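Local atomic coordinates of bifunctional endo-1,4-beta-xylanase A (PDB entry 2VG9), a protein that hydrolyses internal beta-1,4-xylosidic bonds of xylan as a family 11 glycoside hydrolase with a beta jelly-roll fold. Residues L93-F99 / L191-N197; G37-K41 / A207-L212. One frame throughout, in Å; residues are numbered along the deposited sequence.

Contact 1 (L93-F99 / L191-N197); sequences LCVYGWF and LYEVALN
Strands 93-99 and 193-197 run antiparallel (axes 4.3 Å apart, 151°). Cys94 and Asn197 form a hydrogen-bonded pair (Cys94 N to Asn197 O 3.0 Å, Asn197 N to Cys94 O 2.7 Å), as do Tyr96 and Ala195 (Tyr96 N to Ala195 O 2.6 Å, Ala195 N to Tyr96 O 2.8 Å). Past them the register slips by one residue and resumes with Tyr192 N on Trp98 O (3.0 Å). At the slip an ideal CB on Gly97 would clash with Glu193 O. On one face, Val95 (t) meets Val194 (t), CG1 to CG1 3.7 Å, and Leu191 CD1 touches the Phe99 ring edge at CE1 (4.0 Å). On the other, Tyr96 (t) and Trp98 (m) join through Trp98 NE1 to Tyr96 OH (3.0 Å), and Asn197 (t) sends ND2 to Cys94 SG (3.4 Å). Glu193 (p) brings OE2 to 3.7 Å from Tyr96 CE2. Tyr96 OH also bonds Glu111, and Asn197 ND2 bonds Glu199, consistent with the paired glutamates of a family 11 cleft. Strand 110-115 flanks 93-99, strand 52-60 flanks 190-200, and strands 73-86 and 203-216 cover the Val95-Leu196 face.

Contact 2 (G37-K41 / A207-L212); sequences GATFK and ADVTLL
The backbone of 37-41 enters its strand only at Phe40, after a turn in which Gly37 has positive phi (67/-124) and Ala38 sits at -102/3; 207-212 is strand throughout. The two are antiparallel. Phe40 and Val209 form a hydrogen-bonded pair (CA-CA 5.3 Å), with Val209 N to Phe40 O at 2.8 Å and Phe40 N to Val209 O at 3.3 Å. Lys41 and Asp208 follow as a non-hydrogen-bonded pair, their CA atoms 4.1 Å apart, and Lys41 CA makes a CA-H...O contact with Ala207 O (3.3 Å). Where the chains diverge, a water takes over: it accepts from Ala38 N (2.9 Å) and donates to Leu212 O (2.7 Å).

Phe40 (p, chi2 104°) lays its ring beside Val209 (t), whose CG2 sits over the face in a CH-pi contact, 4.2 Å from the centroid; Leu212 CD2 lies at the ring edge, 4.3 Å from CE2. Leu212 (t, p) also packs its CG against Ala38 CB (3.9 Å). Thr39 (p) bonds Ser36 O through OG1 and carries CG2 to 3.4 Å from Thr210 O. On the opposite face Lys41 is fully extended (all t), its CB 3.6 Å from OD1 of Asp208 (t).

Thr210, with psi near -17°, and Leu211 both face Ala78 of strand 73-86, making a classic beta bulge on the side of 203-216 away from Phe40. Strand 203-216 is thus central between 40-45 and 73-86 in an antiparallel sheet of the jelly-roll sandwich.

The two contacts join strands within different sheets of the sandwich, and the sheets meet between them. Contact 1 is buried near the centre of the chain; contact 2 lies farther out, its centre about 15 Å from that of contact 1. Leu196 of contact 1 packs against contact 2, its CB 3.7 Å from Leu212 CD2 and its CD2 3.8 Å from Val209 CG1. Strands 190-200 and 203-216, one from each contact, are consecutive in the chain. Beyond this shared apolar layer, contact 1 turns aromatic, amide and carboxylate side chains to what is probably the substrate cleft, as in other family 11 xylanases, whereas the outward side of contact 2 is mixed, with Lys41, Asp208, Thr39 and Thr210 beside the apolar Leu211.

Contact 1 (L93-F99 / L191-N197)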
loop_
_atom_site.group_PDB
_atom_site.type_symbol
_atom_site.label_atom_id
_atom_site.label_comp_id
_atom_site.label_asym_id
_atom_site.label_seq_id
_atom_site.Cartn_x
_atom_site.Cartn_y
_atom_site.Cartn_z
ATOM N N LEU A 93 -5.667 2.823 -4.697
ATOM C CA LEU A 93 -5.154 3.677 -3.625
ATOM C C LEU A 93 -5.391 2.917 -2.309
ATOM O O LEU A 93 -6.545 2.576 -1.958
ATOM C CB LEU A 93 -5.917 5.001 -3.613
ATOM C CG LEU A 93 -5.561 6.092 -2.600
ATOM C CD1 LEU A 93 -4.162 6.595 -2.844
ATOM C CD2 LEU A 93 -6.619 7.240 -2.696
ATOM N N CYS A 94 -4.301 2.652 -1.588
ATOM C CA CYS A 94 -4.373 1.769 -0.436
ATOM C C CYS A 94 -3.355 2.084 0.650
ATOM O O CYS A 94 -2.306 2.661 0.386
ATOM C CB CYS A 94 -4.218 0.297 -0.888
ATOM S SG CYS A 94 -2.620 -0.085 -1.652
ATOM N N VAL A 95 -3.656 1.681 1.878
ATOM C CA VAL A 95 -2.622 1.597 2.917
ATOM C C VAL A 95 -1.822 0.354 2.566
ATOM O O VAL A 95 -2.391 -0.652 2.076
ATOM C CB VAL A 95 -3.198 1.398 4.336
ATOM C CG1 VAL A 95 -2.112 1.432 5.419
ATOM C CG2 VAL A 95 -4.309 2.395 4.655
ATOM N N TYR A 96 -0.508 0.412 2.807
ATOM C CA TYR A 96 0.397 -0.631 2.353
ATOM C C TYR A 96 1.573 -0.867 3.316
ATOM O O TYR A 96 2.022 0.060 3.964
ATOM C CB TYR A 96 0.948 -0.223 0.991
ATOM C CG TYR A 96 2.008 -1.142 0.439
ATOM C CD1 TYR A 96 1.665 -2.237 -0.373
ATOM C CD2 TYR A 96 3.350 -0.911 0.696
ATOM C CE1 TYR A 96 2.638 -3.071 -0.898
ATOM C CE2 TYR A 96 4.349 -1.761 0.189
ATOM C CZ TYR A 96 3.992 -2.834 -0.600
ATOM O OH TYR A 96 4.988 -3.665 -1.116
ATOM N N GLY A 97 2.060 -2.104 3.394
ATOM C CA GLY A 97 3.265 -2.361 4.168
ATOM C C GLY A 97 3.559 -3.845 4.219
ATOM O O GLY A 97 2.966 -4.629 3.452
ATOM N N TRP A 98 4.500 -4.222 5.095
ATOM C CA TRP A 98 4.839 -5.652 5.319
ATOM C C TRP A 98 4.843 -6.037 6.790
ATOM O O TRP A 98 5.085 -5.181 7.664
ATOM C CB TRP A 98 6.221 -5.980 4.723
ATOM C CG TRP A 98 6.317 -5.836 3.212
ATOM C CD1 TRP A 98 6.349 -4.671 2.497
ATOM C CD2 TRP A 98 6.423 -6.896 2.257
ATOM N NE1 TRP A 98 6.463 -4.943 1.162
ATOM C CE2 TRP A 98 6.498 -6.300 0.982
ATOM C CE3 TRP A 98 6.461 -8.290 2.355
ATOM C CZ2 TRP A 98 6.601 -7.059 -0.206
ATOM C CZ3 TRP A 98 6.553 -9.031 1.209
ATOM C CH2 TRP A 98 6.631 -8.411 -0.075
ATOM N N PHE A 99 4.578 -7.322 7.075
ATOM C CA PHE A 99 4.951 -7.927 8.366
ATOM C C PHE A 99 6.180 -8.802 8.101
ATOM O O PHE A 99 6.122 -9.772 7.321
ATOM C CB PHE A 99 3.843 -8.793 9.015
ATOM C CG PHE A 99 2.488 -8.120 9.131
ATOM C CD1 PHE A 99 2.370 -6.734 9.368
ATOM C CD2 PHE A 99 1.313 -8.884 9.017
ATOM C CE1 PHE A 99 1.109 -6.125 9.476
ATOM C CE2 PHE A 99 0.061 -8.276 9.135
ATOM C CZ PHE A 99 -0.039 -6.879 9.364
ATOM N N LEU A 191 6.067 -5.347 12.461
ATOM C CA LEU A 191 5.624 -4.298 11.545
ATOM C C LEU A 191 6.791 -3.580 10.832
ATOM O O LEU A 191 7.604 -2.917 11.462
ATOM C CB LEU A 191 4.706 -3.314 12.270
ATOM C CG LEU A 191 4.057 -2.222 11.404
ATOM C CD1 LEU A 191 3.181 -2.832 10.222
ATOM C CD2 LEU A 191 3.231 -1.358 12.360
ATOM N N TYR A 192 6.859 -3.716 9.513
ATOM C CA TYR A 192 7.865 -3.066 8.710
ATOM C C TYR A 192 7.579 -1.572 8.490
ATOM O O TYR A 192 8.446 -0.746 8.710
ATOM C CB TYR A 192 7.979 -3.816 7.373
ATOM C CG TYR A 192 8.955 -3.241 6.366
ATOM C CD1 TYR A 192 10.331 -3.293 6.607
ATOM C CD2 TYR A 192 8.516 -2.676 5.162
ATOM C CE1 TYR A 192 11.257 -2.790 5.699
ATOM C CE2 TYR A 192 9.450 -2.161 4.218
ATOM C CZ TYR A 192 10.823 -2.231 4.507
ATOM O OH TYR A 192 11.799 -1.745 3.647
ATOM N N GLU A 193 6.376 -1.241 8.008
ATOM C CA GLU A 193 5.974 0.143 7.689
ATOM C C GLU A 193 4.461 0.213 7.529
ATOM O O GLU A 193 3.784 -0.820 7.413
ATOM C CB GLU A 193 6.568 0.579 6.351
ATOM C CG GLU A 193 5.864 -0.148 5.175
ATOM C CD GLU A 193 6.503 0.115 3.826
ATOM O OE1 GLU A 193 6.996 1.238 3.596
ATOM O OE2 GLU A 193 6.519 -0.813 2.999
ATOM N N VAL A 194 3.943 1.443 7.519
ATOM C CA VAL A 194 2.546 1.722 7.229
ATOM C C VAL A 194 2.595 2.893 6.266
ATOM O O VAL A 194 3.067 4.002 6.604
ATOM C CB VAL A 194 1.700 2.078 8.492
ATOM C CG1 VAL A 194 0.256 2.460 8.107
ATOM C CG2 VAL A 194 1.667 0.900 9.513
ATOM N N ALA A 195 2.125 2.638 5.049
ATOM C CA ALA A 195 2.267 3.604 3.990
ATOM C C ALA A 195 0.961 3.799 3.280
ATOM O O ALA A 195 0.109 2.924 3.318
ATOM C CB ALA A 195 3.369 3.140 2.978
ATOM N N LEU A 196 0.805 4.956 2.639
ATOM C CA LEU A 196 -0.244 5.148 1.644
ATOM C C LEU A 196 0.347 5.027 0.230
ATOM O O LEU A 196 1.349 5.653 -0.085
ATOM C CB LEU A 196 -0.948 6.476 1.839
ATOM C CG LEU A 196 -2.205 6.561 0.984
ATOM C CD1 LEU A 196 -3.331 5.720 1.640
ATOM C CD2 LEU A 196 -2.563 8.063 0.789
ATOM N N ASN A 197 -0.306 4.230 -0.608
ATOM C CA ASN A 197 0.280 3.720 -1.844
ATOM C C ASN A 197 -0.676 3.907 -3.029
ATOM O O ASN A 197 -1.835 3.565 -2.930
ATOM C CB ASN A 197 0.587 2.216 -1.619
ATOM C CG ASN A 197 1.040 1.484 -2.892
ATOM O OD1 ASN A 197 2.037 1.824 -3.485
ATOM N ND2 ASN A 197 0.319 0.429 -3.266
#

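Contact 2 (G37-K41 / A207-L212)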
loop_
_atom_site.group_PDB
_atom_site.type_symbol
_atom_site.label_atom_id
_atom_site.label_comp_id
_atom_site.label_asym_id
_atom_site.label_seq_id
_atom_site.Cartn_x
_atom_site.Cartn_y
_atom_site.Cartn_z
ATOM N N GLY A 37 5.784 16.886 5.261
ATOM C CA GLY A 37 5.405 15.743 6.057
ATOM C C GLY A 37 5.402 14.498 5.192
ATOM O O GLY A 37 6.429 14.161 4.576
ATOM N N ALA A 38 4.268 13.801 5.158
ATOM C CA ALA A 38 4.165 12.564 4.344
ATOM C C ALA A 38 3.423 12.800 3.019
ATOM O O ALA A 38 3.203 11.857 2.282
ATOM C CB ALA A 38 3.480 11.456 5.122
ATOM N N THR A 39 3.038 14.047 2.736
ATOM C CA THR A 39 2.200 14.353 1.559
ATOM C C THR A 39 3.020 14.196 0.253
ATOM O O THR A 39 4.254 14.269 0.266
ATOM C CB THR A 39 1.530 15.780 1.648
ATOM O OG1 THR A 39 2.535 16.790 1.608
ATOM C CG2 THR A 39 0.698 15.965 2.913
ATOM N N PHE A 40 2.328 13.982 -0.865
ATOM C CA PHE A 40 2.936 13.852 -2.163
ATOM C C PHE A 40 1.843 13.843 -3.223
ATOM O O PHE A 40 0.664 13.585 -2.938
ATOM C CB PHE A 40 3.754 12.547 -2.288
ATOM C CG PHE A 40 2.919 11.270 -2.247
ATOM C CD1 PHE A 40 2.656 10.548 -3.429
ATOM C CD2 PHE A 40 2.382 10.812 -1.053
ATOM C CE1 PHE A 40 1.911 9.339 -3.397
ATOM C CE2 PHE A 40 1.654 9.610 -0.997
ATOM C CZ PHE A 40 1.411 8.867 -2.174
ATOM N N LYS A 41 2.267 14.100 -4.456
ATOM C CA LYS A 41 1.431 14.002 -5.629
ATOM C C LYS A 41 2.208 13.096 -6.587
ATOM O O LYS A 41 3.448 13.105 -6.606
ATOM C CB LYS A 41 1.286 15.396 -6.228
ATOM C CG LYS A 41 0.378 15.516 -7.457
ATOM C CD LYS A 41 0.470 16.952 -8.052
ATOM C CE LYS A 41 -0.646 17.195 -9.082
ATOM N NZ LYS A 41 -0.763 18.657 -9.503
ATOM N N ALA A 207 -2.599 10.859 -8.532
ATOM C CA ALA A 207 -3.040 10.784 -7.155
ATOM C C ALA A 207 -2.396 11.979 -6.514
ATOM O O ALA A 207 -1.158 12.071 -6.471
ATOM C CB ALA A 207 -2.547 9.499 -6.473
ATOM N N ASP A 208 -3.214 12.886 -5.996
ATOM C CA ASP A 208 -2.677 14.032 -5.326
ATOM C C ASP A 208 -3.057 13.919 -3.858
ATOM O O ASP A 208 -4.187 14.212 -3.494
ATOM C CB ASP A 208 -3.141 15.330 -6.006
ATOM C CG ASP A 208 -2.582 16.576 -5.336
ATOM O OD1 ASP A 208 -1.631 16.500 -4.512
ATOM O OD2 ASP A 208 -3.127 17.641 -5.628
ATOM N N VAL A 209 -2.096 13.466 -3.037
ATOM C CA VAL A 209 -2.304 13.288 -1.579
ATOM C C VAL A 209 -1.960 14.550 -0.775
ATOM O O VAL A 209 -0.786 14.834 -0.485
ATOM C CB VAL A 209 -1.545 12.001 -1.059
ATOM C CG1 VAL A 209 -1.802 11.723 0.447
ATOM C CG2 VAL A 209 -1.937 10.781 -1.907
ATOM N N THR A 210 -2.995 15.299 -0.387
ATOM C CA THR A 210 -2.796 16.617 0.175
ATOM C C THR A 210 -2.784 16.550 1.675
ATOM O O THR A 210 -2.324 17.483 2.319
ATOM C CB THR A 210 -3.873 17.595 -0.288
ATOM O OG1 THR A 210 -5.171 17.046 0.019
ATOM C CG2 THR A 210 -3.760 17.838 -1.790
ATOM N N LEU A 211 -3.279 15.446 2.233
ATOM C CA LEU A 211 -3.194 15.199 3.670
ATOM C C LEU A 211 -2.789 13.773 3.867
ATOM O O LEU A 211 -3.419 12.883 3.315
ATOM C CB LEU A 211 -4.566 15.405 4.339
ATOM C CG LEU A 211 -4.763 15.538 5.845
ATOM C CD1 LEU A 211 -6.284 15.857 6.102
ATOM C CD2 LEU A 211 -4.348 14.335 6.665
ATOM N N LEU A 212 -1.749 13.549 4.661
ATOM C CA LEU A 212 -1.364 12.193 5.055
ATOM C C LEU A 212 -0.696 12.240 6.406
ATOM O O LEU A 212 0.342 12.858 6.565
ATOM C CB LEU A 212 -0.443 11.514 4.026
ATOM C CG LEU A 212 -0.045 10.081 4.362
ATOM C CD1 LEU A 212 -1.248 9.236 4.721
ATOM C CD2 LEU A 212 0.734 9.458 3.169
HETATM O O HOH W 1 2.172 14.762 6.862
#